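Local coordinates for putative sugar ABC transport system, substrate-binding protein (Bordetella parapertussis, PDB 5IX8) that probably binds a carbohydrate in the periplasm and hands it to a membrane-bound ABC transporter for uptake, at residues G258-Q263 with P287-P292; I114-L119 with L272-L277; K31-G36 with I103-P108; S44-V49 with Y264-H269; T123-V128 with A250-V255. All coordinates share one frame; numbering follows the deposited sequence.

Interaction 1 (G258-Q263 with P287-P292)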
# COMPACT_ATOMS: atom_id res chain seq x y z
N GLY A 258 2.33 5.75 8.77
CA GLY A 258 3.61 5.87 9.47
C GLY A 258 3.46 6.59 10.80
O GLY A 258 4.05 6.17 11.80
N ARG A 259 2.69 7.68 10.83
CA ARG A 259 2.47 8.38 12.10
C ARG A 259 1.78 7.48 13.10
O ARG A 259 2.12 7.49 14.29
CB ARG A 259 1.62 9.63 11.87
CG ARG A 259 2.22 10.63 10.90
CD ARG A 259 1.45 11.96 11.03
NE ARG A 259 1.94 12.94 10.07
CZ ARG A 259 3.10 13.59 10.19
NH1 ARG A 259 3.87 13.41 11.28
NH2 ARG A 259 3.47 14.42 9.23
N LEU A 260 0.78 6.74 12.64
CA LEU A 260 0.08 5.84 13.54
C LEU A 260 0.99 4.75 14.06
O LEU A 260 0.89 4.38 15.22
CB LEU A 260 -1.13 5.23 12.83
CG LEU A 260 -2.24 6.22 12.50
CD1 LEU A 260 -3.26 5.58 11.55
CD2 LEU A 260 -2.93 6.73 13.78
N ILE A 261 1.89 4.23 13.24
CA ILE A 261 2.83 3.22 13.75
C ILE A 261 3.60 3.75 14.95
O ILE A 261 3.78 3.05 15.96
CB ILE A 261 3.76 2.77 12.60
CG1 ILE A 261 2.95 1.82 11.67
CG2 ILE A 261 5.01 2.10 13.15
CD1 ILE A 261 3.58 1.63 10.30
N VAL A 262 4.07 4.99 14.88
CA VAL A 262 4.81 5.57 16.01
C VAL A 262 3.90 5.71 17.23
O VAL A 262 4.29 5.36 18.37
CB VAL A 262 5.41 6.92 15.60
CG1 VAL A 262 6.00 7.65 16.81
CG2 VAL A 262 6.48 6.69 14.53
N GLN A 263 2.68 6.23 17.03
CA GLN A 263 1.81 6.46 18.18
C GLN A 263 1.36 5.14 18.82
O GLN A 263 1.20 5.07 20.05
CB GLN A 263 0.59 7.30 17.76
CG GLN A 263 1.00 8.75 17.44
CD GLN A 263 1.47 9.47 18.70
OE1 GLN A 263 1.05 9.13 19.80
NE2 GLN A 263 2.35 10.46 18.54
N PRO A 287 -3.44 -8.50 15.14
CA PRO A 287 -4.26 -7.30 15.36
C PRO A 287 -3.75 -6.16 14.49
O PRO A 287 -2.54 -6.00 14.33
CB PRO A 287 -4.03 -6.98 16.84
CG PRO A 287 -3.55 -8.29 17.42
CD PRO A 287 -2.72 -8.91 16.36
N HIS A 288 -4.67 -5.39 13.91
CA HIS A 288 -4.19 -4.39 12.95
C HIS A 288 -5.23 -3.30 12.80
O HIS A 288 -6.44 -3.54 12.92
CB HIS A 288 -3.90 -5.02 11.58
CG HIS A 288 -5.07 -5.69 10.95
ND1 HIS A 288 -5.52 -6.93 11.34
CD2 HIS A 288 -5.86 -5.30 9.91
CE1 HIS A 288 -6.57 -7.27 10.59
NE2 HIS A 288 -6.80 -6.29 9.73
N PHE A 289 -4.74 -2.08 12.56
CA PHE A 289 -5.61 -0.95 12.25
C PHE A 289 -5.68 -0.80 10.75
O PHE A 289 -4.63 -0.80 10.08
CB PHE A 289 -5.11 0.36 12.87
CG PHE A 289 -6.02 1.53 12.59
CD1 PHE A 289 -7.23 1.66 13.26
CD2 PHE A 289 -5.66 2.50 11.64
CE1 PHE A 289 -8.08 2.73 12.99
CE2 PHE A 289 -6.51 3.56 11.35
CZ PHE A 289 -7.72 3.68 12.03
N ASN A 290 -6.88 -0.64 10.22
CA ASN A 290 -7.06 -0.36 8.80
C ASN A 290 -7.47 1.09 8.64
O ASN A 290 -8.53 1.48 9.14
CB ASN A 290 -8.15 -1.24 8.19
CG ASN A 290 -7.70 -2.69 7.95
OD1 ASN A 290 -6.59 -2.94 7.53
ND2 ASN A 290 -8.58 -3.65 8.23
N VAL A 291 -6.66 1.88 7.94
CA VAL A 291 -7.04 3.28 7.69
C VAL A 291 -8.23 3.29 6.74
O VAL A 291 -8.22 2.58 5.73
CB VAL A 291 -5.87 4.06 7.09
CG1 VAL A 291 -6.32 5.50 6.81
CG2 VAL A 291 -4.63 4.05 8.02
N PRO A 292 -9.27 4.08 7.00
CA PRO A 292 -10.43 4.06 6.10
C PRO A 292 -10.05 4.46 4.68
O PRO A 292 -9.11 5.23 4.45
CB PRO A 292 -11.39 5.07 6.74
CG PRO A 292 -11.08 5.00 8.20
CD PRO A 292 -9.59 4.70 8.30
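L260 points one methyl, CD1, from helix 254-270 at the ring of F289, and the same methyl also reaches V291. The approach to the ring is oblique. The methyl lies beside one ring bond, with L260 CD1 3.8 Å from F289 CE2 and L260 CD1 3.9 Å from F289 CD2. The other neighbour is looser, L260 CD1 standing 4.1 Å from V291 CG2. Two torsions bring ring and methyl together. F289 holds CG anti to the backbone N (chi1 -179°), which swings the ring off the strand to meet the methyl, while L260 has CG anti to its carbonyl carbon (chi1 -67°). F289 and V291 can serve one methyl because they are two residues apart on an extended chain, with N290 between them facing elsewhere.

The contact is apolar and buried, and apolar neighbours line part of it: V118 of strand 116-119 touches L260, and I256 and M257 touch V291; Y264 lies against F289. The charged part of the helix is turned elsewhere, where R259 makes salt bridges to D39 and E40 of helix 28-43. Further along, the chain leaves this sheet for strand 295-296 of the other one. An outermost strand under a helix, running on into a link between two lobes, is characteristic of the type I periplasmic binding protein fold.

Interaction 2 (I114-L119 with L272-L277)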
# COMPACT_ATOMS: atom_id res chain seq x y z
N ILE A 114 3.71 -11.38 14.31
CA ILE A 114 3.67 -9.92 14.27
C ILE A 114 2.92 -9.40 15.48
O ILE A 114 1.89 -9.97 15.88
CB ILE A 114 3.00 -9.48 12.95
CG1 ILE A 114 3.85 -9.87 11.74
CG2 ILE A 114 2.62 -7.98 12.96
CD1 ILE A 114 5.14 -9.01 11.54
N ALA A 115 3.44 -8.33 16.09
CA ALA A 115 2.79 -7.77 17.28
C ALA A 115 1.49 -7.06 16.91
O ALA A 115 0.43 -7.35 17.50
CB ALA A 115 3.75 -6.81 18.01
N PHE A 116 1.55 -6.16 15.92
CA PHE A 116 0.35 -5.53 15.37
C PHE A 116 0.74 -4.91 14.04
O PHE A 116 1.92 -4.84 13.68
CB PHE A 116 -0.27 -4.46 16.30
CG PHE A 116 0.63 -3.27 16.54
CD1 PHE A 116 1.56 -3.28 17.57
CD2 PHE A 116 0.57 -2.16 15.70
CE1 PHE A 116 2.40 -2.18 17.78
CE2 PHE A 116 1.38 -1.06 15.93
CZ PHE A 116 2.31 -1.06 16.95
N GLY A 117 -0.27 -4.47 13.30
CA GLY A 117 -0.05 -3.83 12.03
C GLY A 117 -0.87 -2.56 11.88
O GLY A 117 -1.85 -2.33 12.59
N VAL A 118 -0.44 -1.72 10.94
CA VAL A 118 -1.20 -0.55 10.53
C VAL A 118 -1.19 -0.59 9.02
O VAL A 118 -0.12 -0.51 8.41
CB VAL A 118 -0.58 0.77 11.02
CG1 VAL A 118 -1.38 1.93 10.46
CG2 VAL A 118 -0.54 0.85 12.57
N LEU A 119 -2.37 -0.76 8.42
CA LEU A 119 -2.40 -0.88 6.95
C LEU A 119 -3.77 -0.45 6.46
O LEU A 119 -4.32 0.53 6.99
CB LEU A 119 -2.01 -2.31 6.53
CG LEU A 119 -2.77 -3.54 7.07
CD1 LEU A 119 -2.59 -4.69 6.07
CD2 LEU A 119 -2.28 -4.00 8.43
N LEU A 272 0.34 1.32 27.73
CA LEU A 272 -0.82 2.20 27.71
C LEU A 272 -1.93 1.58 26.88
O LEU A 272 -1.66 0.70 26.04
CB LEU A 272 -0.43 3.56 27.13
CG LEU A 272 0.80 4.23 27.78
CD1 LEU A 272 1.17 5.52 27.05
CD2 LEU A 272 0.58 4.46 29.27
N PRO A 273 -3.18 2.00 27.08
CA PRO A 273 -4.28 1.48 26.26
C PRO A 273 -4.02 1.69 24.77
O PRO A 273 -3.67 2.79 24.34
CB PRO A 273 -5.49 2.30 26.72
CG PRO A 273 -5.13 2.78 28.09
CD PRO A 273 -3.63 3.03 28.04
N MSE A 274 -4.21 0.64 23.99
CA MSE A 274 -3.97 0.74 22.55
C MSE A 274 -5.10 1.46 21.86
O MSE A 274 -6.25 1.36 22.29
CB MSE A 274 -3.82 -0.65 21.93
CG MSE A 274 -2.65 -1.38 22.50
SE MSE A 274 -0.96 -0.59 22.06
CE MSE A 274 -0.86 -1.02 20.17
N PRO A 275 -4.78 2.15 20.77
CA PRO A 275 -5.83 2.68 19.92
C PRO A 275 -6.49 1.54 19.15
O PRO A 275 -6.15 0.36 19.38
CB PRO A 275 -5.07 3.67 19.01
CG PRO A 275 -3.63 3.73 19.54
CD PRO A 275 -3.45 2.39 20.21
N PRO A 276 -7.43 1.83 18.25
CA PRO A 276 -8.25 0.74 17.69
C PRO A 276 -7.44 -0.31 16.94
O PRO A 276 -6.54 0.01 16.15
CB PRO A 276 -9.22 1.47 16.75
CG PRO A 276 -9.24 2.88 17.27
CD PRO A 276 -7.88 3.15 17.76
N LEU A 277 -7.78 -1.57 17.17
CA LEU A 277 -7.19 -2.67 16.42
C LEU A 277 -8.28 -3.66 16.03
O LEU A 277 -9.02 -4.14 16.90
CB LEU A 277 -6.09 -3.40 17.21
CG LEU A 277 -4.79 -2.62 17.49
CD1 LEU A 277 -4.06 -3.24 18.66
CD2 LEU A 277 -3.93 -2.61 16.19
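The carbonyl oxygen of G117 accepts a backbone bond from F289 N in the adjoining strand, and methyl CD2 of L277 rests beside it, with G117 O and L277 CD2 4.2 Å apart. That same methyl has a second neighbour in F116, whose CB lies 4.1 Å from L277 CD2. L277 thus sits where the backbone of one residue meets the start of the preceding side chain.

Further out, the F116 ring receives the end of M274, a selenomethionine here. Its methyl CE lies over one face, 4.1 Å above the plane and displaced toward the rim, where M274 CE is 4.2 Å from F116 CE1. The M274 side chain curls to get there: chi1 -61°, chi2 -67° and chi3 -71° all turn the same way, folding CE back toward the sheet. The selenium itself stays well away from the ring. F116 and G117 are buried, while M274 and L277 are partly exposed, so the loop covers the strand from the solvent side.

The loop 272-277 is tied down by a polar bond of its own, P276 O to Y264 OH at 2.7 Å, which links it to helix 254-270. That helix also packs on F116, through CB of Y264. Strand 116-119 lies between strands 101-105 and 288-290 in the parallel sheet, and the loop runs from the end of helix 254-270 toward strand 288-290.

Interaction 3 (K31-G36 with I103-P108)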
# COMPACT_ATOMS: atom_id res chain seq x y z
N LYS A 31 7.44 5.23 0.68
CA LYS A 31 8.16 6.44 1.05
C LYS A 31 7.30 7.31 1.98
O LYS A 31 7.82 7.91 2.93
CB LYS A 31 8.59 7.22 -0.21
CG LYS A 31 9.56 8.34 0.09
CD LYS A 31 9.80 9.27 -1.13
CE LYS A 31 10.30 8.50 -2.29
NZ LYS A 31 10.53 9.33 -3.51
N GLY A 32 5.99 7.36 1.73
CA GLY A 32 5.08 8.01 2.67
C GLY A 32 5.10 7.38 4.06
O GLY A 32 5.12 8.09 5.08
N ILE A 33 5.03 6.06 4.12
CA ILE A 33 5.12 5.41 5.43
C ILE A 33 6.40 5.80 6.14
O ILE A 33 6.39 6.19 7.32
CB ILE A 33 5.01 3.88 5.28
CG1 ILE A 33 3.66 3.50 4.66
CG2 ILE A 33 5.27 3.23 6.63
CD1 ILE A 33 3.56 2.03 4.36
N ALA A 34 7.53 5.75 5.42
CA ALA A 34 8.82 6.11 6.01
C ALA A 34 8.83 7.56 6.49
O ALA A 34 9.27 7.83 7.60
CB ALA A 34 9.96 5.86 5.03
N TYR A 35 8.30 8.48 5.66
CA TYR A 35 8.19 9.88 6.08
C TYR A 35 7.31 10.02 7.33
O TYR A 35 7.66 10.75 8.27
CB TYR A 35 7.62 10.74 4.95
CG TYR A 35 7.29 12.11 5.47
CD1 TYR A 35 8.30 13.01 5.78
CD2 TYR A 35 5.96 12.49 5.71
CE1 TYR A 35 7.99 14.25 6.33
CE2 TYR A 35 5.64 13.73 6.25
CZ TYR A 35 6.68 14.61 6.54
OH TYR A 35 6.43 15.87 7.06
N GLY A 36 6.15 9.35 7.35
CA GLY A 36 5.26 9.46 8.51
C GLY A 36 5.93 8.97 9.77
O GLY A 36 5.80 9.58 10.83
N ILE A 103 6.33 -4.81 13.79
CA ILE A 103 5.11 -4.12 13.40
C ILE A 103 4.97 -4.23 11.90
O ILE A 103 5.90 -3.90 11.15
CB ILE A 103 5.15 -2.64 13.84
CG1 ILE A 103 5.31 -2.56 15.37
CG2 ILE A 103 3.90 -1.87 13.33
CD1 ILE A 103 5.70 -1.13 15.88
N SER A 104 3.79 -4.66 11.45
CA SER A 104 3.48 -4.73 10.02
C SER A 104 3.04 -3.37 9.52
O SER A 104 2.16 -2.74 10.13
CB SER A 104 2.36 -5.76 9.81
OG SER A 104 1.76 -5.68 8.53
N ALA A 105 3.64 -2.88 8.41
CA ALA A 105 3.30 -1.58 7.86
C ALA A 105 2.77 -1.69 6.44
O ALA A 105 3.44 -2.28 5.57
CB ALA A 105 4.53 -0.66 7.88
N GLY A 106 1.58 -1.12 6.19
CA GLY A 106 1.07 -0.89 4.84
C GLY A 106 0.47 -2.07 4.11
O GLY A 106 -0.56 -1.92 3.44
N ILE A 107 1.10 -3.23 4.19
CA ILE A 107 0.65 -4.42 3.45
C ILE A 107 0.77 -5.64 4.35
O ILE A 107 1.59 -5.68 5.28
CB ILE A 107 1.48 -4.63 2.17
CG1 ILE A 107 2.97 -4.36 2.47
CG2 ILE A 107 0.96 -3.68 1.07
CD1 ILE A 107 3.90 -5.02 1.48
N PRO A 108 -0.06 -6.67 4.09
CA PRO A 108 -0.06 -7.86 4.96
C PRO A 108 1.24 -8.66 4.86
O PRO A 108 1.89 -8.73 3.81
CB PRO A 108 -1.20 -8.71 4.40
CG PRO A 108 -2.00 -7.85 3.54
CD PRO A 108 -1.09 -6.75 3.04
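I33 reaches from helix 28-43 to the end of strand 101-105, where one branch of its side chain touches A105 and the other G106. This is helix-on-sheet packing in a Rossmann-like lobe of the type I periplasmic binding protein fold, with the helix packed against the sheet and I33 reaching the end of one strand.

The tight part is small and made by carbon atoms of I33. I33 CG1 stands anti to the carbonyl carbon (chi1 -61°) and the chain continues extended (chi2 174°), which drives CD1 straight at the strand end. There I33 CD1 comes to 3.9 Å from G106 CA; a glycine has no side chain to hold the methyl off, so the contact is with the backbone itself. The shorter branch makes the lighter touch, I33 CG2 to A105 CB at 4.2 Å. A105 CB is shared with helix 254-270, since CD1 of I261 packs on it.

The other side of helix 28-43 is nearer the solvent, though not bare. K31 and Y35 are partly exposed and take no part in the contact with the strand; there the Y35 ring meets that of W316 edge to face, and K31 also lies against W316.

Where strand 101-105 ends, G106 takes a positive phi (79°) and the chain turns sharply. The polar backbone atoms are nevertheless used: G106 N is bonded to V118 O at 2.9 Å, and A105 O receives S81 OG together with a weak bond from I107 N at 2.9 Å.

Interaction 4 (S44-V49 with Y264-H269)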
# COMPACT_ATOMS: atom_id res chain seq x y z
N SER A 44 7.86 13.06 18.85
CA SER A 44 7.38 12.15 19.88
C SER A 44 8.50 11.51 20.70
O SER A 44 8.23 10.54 21.42
CB SER A 44 6.54 11.03 19.25
OG SER A 44 5.48 11.56 18.44
N ASN A 45 9.74 12.00 20.59
CA ASN A 45 10.88 11.45 21.33
C ASN A 45 11.13 9.97 21.01
O ASN A 45 11.41 9.16 21.90
CB ASN A 45 10.72 11.65 22.84
CG ASN A 45 12.00 11.32 23.59
OD1 ASN A 45 13.11 11.64 23.11
ND2 ASN A 45 11.87 10.68 24.76
N VAL A 46 11.03 9.62 19.74
CA VAL A 46 11.29 8.26 19.27
C VAL A 46 12.47 8.34 18.32
O VAL A 46 12.58 9.29 17.53
CB VAL A 46 10.06 7.65 18.57
CG1 VAL A 46 10.43 6.35 17.85
CG2 VAL A 46 8.97 7.39 19.64
N GLU A 47 13.37 7.35 18.40
CA GLU A 47 14.55 7.32 17.55
C GLU A 47 14.35 6.31 16.43
O GLU A 47 14.02 5.15 16.68
CB GLU A 47 15.78 6.93 18.37
CG GLU A 47 17.05 6.92 17.58
CD GLU A 47 18.24 6.48 18.40
OE1 GLU A 47 18.10 6.36 19.64
OE2 GLU A 47 19.32 6.23 17.83
N VAL A 48 14.53 6.76 15.19
CA VAL A 48 14.54 5.88 14.03
C VAL A 48 16.00 5.61 13.71
O VAL A 48 16.73 6.50 13.26
CB VAL A 48 13.80 6.50 12.84
CG1 VAL A 48 13.82 5.53 11.62
CG2 VAL A 48 12.38 6.90 13.28
N VAL A 49 16.44 4.39 13.98
CA VAL A 49 17.86 4.09 13.85
C VAL A 49 18.26 3.88 12.40
O VAL A 49 19.37 4.24 11.98
CB VAL A 49 18.21 2.86 14.70
CG1 VAL A 49 19.65 2.44 14.48
CG2 VAL A 49 17.92 3.16 16.13
N TYR A 264 1.16 4.10 18.00
CA TYR A 264 0.80 2.79 18.54
C TYR A 264 1.99 2.17 19.26
O TYR A 264 1.82 1.55 20.34
CB TYR A 264 0.33 1.85 17.42
CG TYR A 264 -1.12 1.99 16.98
CD1 TYR A 264 -1.63 3.22 16.53
CD2 TYR A 264 -1.98 0.88 17.01
CE1 TYR A 264 -2.95 3.34 16.15
CE2 TYR A 264 -3.32 0.98 16.61
CZ TYR A 264 -3.80 2.20 16.19
OH TYR A 264 -5.11 2.30 15.80
N ALA A 265 3.19 2.30 18.68
CA ALA A 265 4.39 1.70 19.30
C ALA A 265 4.66 2.30 20.68
O ALA A 265 5.04 1.57 21.61
CB ALA A 265 5.61 1.87 18.39
N ILE A 266 4.49 3.63 20.84
CA ILE A 266 4.75 4.23 22.15
C ILE A 266 3.83 3.63 23.19
O ILE A 266 4.25 3.30 24.31
CB ILE A 266 4.58 5.76 22.11
CG1 ILE A 266 5.63 6.41 21.21
CG2 ILE A 266 4.69 6.35 23.51
CD1 ILE A 266 5.30 7.86 20.84
N ARG A 267 2.55 3.49 22.83
CA ARG A 267 1.58 2.93 23.75
C ARG A 267 1.91 1.49 24.08
O ARG A 267 1.87 1.08 25.25
CB ARG A 267 0.18 3.07 23.15
CG ARG A 267 -0.27 4.53 23.22
CD ARG A 267 -1.50 4.73 22.35
NE ARG A 267 -2.09 6.04 22.62
CZ ARG A 267 -1.68 7.16 22.05
NH1 ARG A 267 -0.72 7.16 21.12
NH2 ARG A 267 -2.28 8.28 22.40
N GLU A 268 2.22 0.68 23.06
CA GLU A 268 2.56 -0.72 23.32
C GLU A 268 3.77 -0.80 24.25
O GLU A 268 3.76 -1.55 25.24
CB GLU A 268 2.85 -1.43 22.00
CG GLU A 268 2.54 -2.94 22.00
CD GLU A 268 3.62 -3.80 22.65
OE1 GLU A 268 4.80 -3.37 22.70
OE2 GLU A 268 3.27 -4.92 23.10
N HIS A 269 4.77 0.03 23.99
CA HIS A 269 6.02 -0.01 24.73
C HIS A 269 5.83 0.36 26.19
O HIS A 269 6.49 -0.21 27.08
CB HIS A 269 7.01 0.93 24.07
CG HIS A 269 8.43 0.73 24.51
ND1 HIS A 269 9.22 1.77 24.92
CD2 HIS A 269 9.20 -0.38 24.56
CE1 HIS A 269 10.43 1.31 25.21
NE2 HIS A 269 10.44 0.00 25.02
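I266 overlaps V46 with its longer branch, the two side chains meeting at a slant rather than running alongside each other. Of the two V46 methyls it is CG2 that does the touching, 3.8 Å from I266 CG1 and 3.9 Å from I266 CD1. The methyl at the end of the branch then continues to a second residue, with I266 CD1 3.8 Å from S44 CB. I266 therefore bridges the two residues that flank N45, which takes no part. The longer branch spans them because CG1 lies anti to the carbonyl carbon (chi1 -65°) and the chain beyond is extended (chi2 165°).

S44 offers only its carbon here. Its hydroxyl is bound to E40 O, on the last turn of helix 28-43, so the apolar side of the serine faces the isoleucine. S44 and V46 lie where helix 28-43 gives way to strand 47-53, the closing corner of a beta-alpha-beta crossover that begins with strand 17-22. Strand 47-53 is outermost in the parallel sheet of this Rossmann-like lobe. V262, one turn before I266 on helix 254-270, touches V46 as well, and V46 also packs on L18 of the strand next to it and on A41 of the crossover helix.

Interaction 5 (T123-V128 with A250-V255)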
# COMPACT_ATOMS: atom_id res chain seq x y z
N THR A 123 -8.89 -5.99 0.16
CA THR A 123 -10.11 -6.37 -0.54
C THR A 123 -11.02 -5.16 -0.77
O THR A 123 -11.64 -5.03 -1.85
CB THR A 123 -10.86 -7.45 0.24
OG1 THR A 123 -9.98 -8.56 0.45
CG2 THR A 123 -12.08 -7.91 -0.56
N LEU A 124 -11.11 -4.27 0.22
CA LEU A 124 -12.03 -3.14 0.10
C LEU A 124 -11.48 -2.08 -0.87
O LEU A 124 -12.26 -1.38 -1.53
CB LEU A 124 -12.29 -2.54 1.48
CG LEU A 124 -13.31 -1.41 1.56
CD1 LEU A 124 -14.65 -1.76 0.91
CD2 LEU A 124 -13.50 -1.10 3.04
N ILE A 125 -10.16 -1.98 -0.98
CA ILE A 125 -9.58 -1.15 -2.04
C ILE A 125 -10.11 -1.61 -3.40
O ILE A 125 -10.53 -0.80 -4.24
CB ILE A 125 -8.04 -1.21 -1.98
CG1 ILE A 125 -7.54 -0.40 -0.78
CG2 ILE A 125 -7.45 -0.67 -3.28
CD1 ILE A 125 -6.04 -0.42 -0.62
N GLY A 126 -10.12 -2.93 -3.63
CA GLY A 126 -10.64 -3.44 -4.88
C GLY A 126 -12.13 -3.19 -5.02
O GLY A 126 -12.61 -2.81 -6.08
N LYS A 127 -12.89 -3.40 -3.94
CA LYS A 127 -14.33 -3.14 -3.99
C LYS A 127 -14.64 -1.68 -4.32
O LYS A 127 -15.57 -1.41 -5.09
CB LYS A 127 -14.96 -3.53 -2.65
CG LYS A 127 -14.93 -5.05 -2.42
CD LYS A 127 -15.88 -5.41 -1.32
CE LYS A 127 -15.90 -6.88 -1.03
NZ LYS A 127 -17.04 -7.14 -0.06
N VAL A 128 -13.92 -0.72 -3.73
CA VAL A 128 -14.28 0.68 -4.01
C VAL A 128 -13.92 1.06 -5.45
O VAL A 128 -14.61 1.87 -6.09
CB VAL A 128 -13.68 1.66 -2.98
CG1 VAL A 128 -14.25 1.37 -1.58
CG2 VAL A 128 -12.17 1.62 -2.99
N ALA A 250 -7.58 4.90 -5.92
CA ALA A 250 -7.78 4.72 -4.49
C ALA A 250 -6.66 5.45 -3.74
O ALA A 250 -5.49 5.35 -4.11
CB ALA A 250 -7.81 3.23 -4.16
N SER A 251 -7.03 6.22 -2.71
CA SER A 251 -6.02 6.88 -1.86
C SER A 251 -5.36 5.83 -0.97
O SER A 251 -6.05 5.04 -0.34
CB SER A 251 -6.68 7.98 -1.01
OG SER A 251 -5.83 8.46 0.05
N GLU A 252 -4.03 5.80 -0.93
CA GLU A 252 -3.31 4.97 0.04
C GLU A 252 -2.50 5.90 0.94
O GLU A 252 -1.43 6.39 0.53
CB GLU A 252 -2.42 3.96 -0.66
CG GLU A 252 -3.27 2.92 -1.39
CD GLU A 252 -2.46 1.75 -1.93
OE1 GLU A 252 -1.85 1.01 -1.13
OE2 GLU A 252 -2.41 1.59 -3.17
N PRO A 253 -2.99 6.23 2.10
CA PRO A 253 -2.38 7.29 2.93
C PRO A 253 -1.19 6.80 3.75
O PRO A 253 -1.27 6.59 4.95
CB PRO A 253 -3.56 7.73 3.81
CG PRO A 253 -4.34 6.50 3.98
CD PRO A 253 -4.27 5.78 2.65
N GLY A 254 -0.06 6.61 3.06
CA GLY A 254 1.12 6.06 3.72
C GLY A 254 1.59 6.93 4.87
O GLY A 254 2.09 6.42 5.87
N VAL A 255 1.48 8.26 4.72
CA VAL A 255 2.02 9.16 5.72
C VAL A 255 1.28 8.96 7.03
O VAL A 255 1.91 8.80 8.08
CB VAL A 255 1.91 10.63 5.26
CG1 VAL A 255 2.27 11.57 6.41
CG2 VAL A 255 2.83 10.89 4.07
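I125 meets A250 and E252 with different branches of one side chain. The short branch makes the closer touch, methyl against methyl, with I125 CG2 4.0 Å from A250 CB. The long branch is extended (chi2 179°) and carries CD1 on toward the carboxylate of E252, where I125 CD1 lies 4.4 Å from E252 CD. This second touch is light: it is a methyl beside the carboxylate carbon. The small A250 side chain lets the backbones come close, the CA of I125 being 6.6 Å from the CA of A250.

The next shell fixes the E252 carboxylate. OE1 is in a salt bridge with R158 NH2 and OE2 is hydrogen-bonded to S231 OG, so both oxygens of this buried acid are paired, and the arginine would probably favour its ionised form. R158 and S231 also touch I125, so the residues that hold the acid help wall in the isoleucine. A250 is held through its backbone to T230 and A232, alongside strand 227-231.

Past E252 the chain bends at P253, the centre of an inverse gamma turn, where G254 N gives a weak 2.9 Å bond to E252 O. P253 is also the N-cap residue of helix 254-270.

The link thus runs from strand 246-250, in the sheet of one lobe, into helix 254-270, which packs on the sheet of the other. Helix 122-135 packs I125 against the end of strand 246-250 and against E252, helix 154-168 supplies R158, and F29 of helix 28-43 touches E252 from the other lobe.

Overall arrangement
All five contacts are mainly apolar, and they differ in depth. Interactions 3 and 5 lie nearest the centre of the chain, each about 8 Å from it, and are buried; interaction 4 is the most distant yet still buried, while interaction 2, roofed by a loop, is only partly so. Interactions 1, 4 and 5 involve helix 254-270: the link just before it in 5, its middle in 1 and its later turns in 4. Interactions 1 and 2, and likewise 2 and 3, use neighbouring strands joined by backbone bonds. Four contacts belong to one lobe; interaction 5 lies at the link to the other, beside a paired buried acid.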